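Local coordinates for pterin-4-alpha-carbinolamine dehydratase MoaB2 (Mycobacterium marinum, PDB 3RFQ), which probably acts in molybdenum cofactor biosynthesis as a molybdopterin-binding protein of the MogA/MoaB family, at residues V36-R41 / V76-A81. Sequence-based numbering, arbitrary orientation.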
# COMPACT_ATOMS: atom_id res chain seq x y z
N VAL C 36 -21.40 -7.80 17.92
CA VAL C 36 -21.26 -9.10 18.59
C VAL C 36 -19.86 -9.15 19.20
O VAL C 36 -18.89 -9.19 18.47
CB VAL C 36 -21.46 -10.29 17.62
CG1 VAL C 36 -21.22 -11.64 18.34
CG2 VAL C 36 -22.84 -10.23 17.04
N VAL C 37 -19.78 -9.14 20.53
CA VAL C 37 -18.51 -9.28 21.23
C VAL C 37 -18.24 -10.75 21.57
O VAL C 37 -18.97 -11.36 22.35
CB VAL C 37 -18.45 -8.39 22.50
CG1 VAL C 37 -17.15 -8.64 23.30
CG2 VAL C 37 -18.57 -6.90 22.10
N VAL C 38 -17.20 -11.30 20.95
CA VAL C 38 -16.78 -12.66 21.19
C VAL C 38 -15.69 -12.61 22.20
O VAL C 38 -14.55 -12.29 21.88
CB VAL C 38 -16.24 -13.34 19.92
CG1 VAL C 38 -15.95 -14.82 20.20
CG2 VAL C 38 -17.21 -13.19 18.78
N ASP C 39 -16.03 -12.94 23.44
CA ASP C 39 -15.07 -12.94 24.51
C ASP C 39 -15.65 -13.70 25.71
O ASP C 39 -16.77 -13.44 26.15
CB ASP C 39 -14.71 -11.50 24.90
CG ASP C 39 -13.63 -11.45 25.98
OD1 ASP C 39 -12.44 -11.74 25.68
OD2 ASP C 39 -13.97 -11.12 27.13
N ASP C 40 -14.87 -14.65 26.23
CA ASP C 40 -15.34 -15.51 27.29
C ASP C 40 -15.63 -14.77 28.58
O ASP C 40 -16.68 -14.98 29.20
CB ASP C 40 -14.35 -16.65 27.56
CG ASP C 40 -14.41 -17.74 26.51
OD1 ASP C 40 -15.47 -17.90 25.85
OD2 ASP C 40 -13.39 -18.45 26.36
N ARG C 41 -14.71 -13.90 28.99
CA ARG C 41 -14.84 -13.22 30.30
C ARG C 41 -15.99 -12.20 30.26
O ARG C 41 -16.71 -12.04 31.25
CB ARG C 41 -13.51 -12.60 30.77
N VAL C 76 -21.10 -22.61 18.19
CA VAL C 76 -22.56 -22.62 18.20
C VAL C 76 -23.13 -21.28 18.72
O VAL C 76 -24.08 -20.72 18.13
CB VAL C 76 -23.09 -23.84 19.01
CG1 VAL C 76 -24.60 -23.71 19.35
CG2 VAL C 76 -22.80 -25.14 18.25
N ASP C 77 -22.54 -20.75 19.79
CA ASP C 77 -23.05 -19.50 20.35
C ASP C 77 -22.84 -18.34 19.39
O ASP C 77 -23.77 -17.54 19.18
CB ASP C 77 -22.49 -19.22 21.76
CG ASP C 77 -23.01 -20.23 22.81
OD1 ASP C 77 -23.99 -20.97 22.53
OD2 ASP C 77 -22.43 -20.30 23.92
N ILE C 78 -21.66 -18.27 18.78
CA ILE C 78 -21.36 -17.23 17.80
C ILE C 78 -22.30 -17.35 16.61
O ILE C 78 -22.93 -16.38 16.21
CB ILE C 78 -19.90 -17.27 17.33
CG1 ILE C 78 -18.95 -17.11 18.52
CG2 ILE C 78 -19.65 -16.17 16.33
CD1 ILE C 78 -17.50 -17.45 18.17
N ARG C 79 -22.44 -18.56 16.08
CA ARG C 79 -23.31 -18.83 14.95
C ARG C 79 -24.78 -18.46 15.23
O ARG C 79 -25.46 -17.85 14.39
CB ARG C 79 -23.18 -20.30 14.57
CG ARG C 79 -23.84 -20.70 13.28
CD ARG C 79 -23.56 -22.18 13.03
NE ARG C 79 -22.18 -22.34 12.56
CZ ARG C 79 -21.39 -23.36 12.89
NH1 ARG C 79 -21.85 -24.30 13.73
NH2 ARG C 79 -20.13 -23.42 12.41
N ASN C 80 -25.27 -18.83 16.40
CA ASN C 80 -26.63 -18.45 16.79
C ASN C 80 -26.83 -16.94 16.90
O ASN C 80 -27.89 -16.44 16.51
CB ASN C 80 -27.06 -19.12 18.10
CG ASN C 80 -27.36 -20.60 17.92
OD1 ASN C 80 -27.14 -21.18 16.84
ND2 ASN C 80 -27.88 -21.24 18.98
N ALA C 81 -25.85 -16.22 17.44
CA ALA C 81 -25.98 -14.77 17.54
C ALA C 81 -26.05 -14.14 16.14
O ALA C 81 -26.82 -13.20 15.91
CB ALA C 81 -24.83 -14.18 18.33
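I78 and A81 on helix 75-87 face V38 and V36 on strand 31-38 in the beta-alpha-beta crossover of this MogA/MoaB-type alpha/beta fold. The helix leads from strand 63-71 to strand 92-96, and because 31-38 runs between these two in the parallel part of the sheet, the helix packs across it. The seam is buried and apolar, made by two residue pairs one helical turn apart on one side and two residues apart on the other.

The I78 side chain makes the largest single contribution. From CB, the branch CG2 stays 4.6 Å from V38 CG2, just beyond close contact. The other branch, CG1, is anti to the carbonyl carbon (chi1 -58°) and comes to 4.1 Å from V38 CG1. With the chain then extended (chi2 167°), the tip CD1 reaches furthest toward the strand and lies 3.7 Å from the same V38 methyl. The two side chains cross at about a right angle, and this one V38 methyl meets both the methylene CG1 and the methyl CD1 of I78. V106 and S110 also touch I78, while V71 of strand 63-71 touches V36, I78 and A81.

Just past the strand, D39 N-caps the short helix 40-43, and D40 OD1 forms a salt bridge with R104 and accepts a hydrogen bond from the backbone N of A73. At the other end of the seam the fit is looser: V36 CG1 stands 4.4 Å from A81 CB.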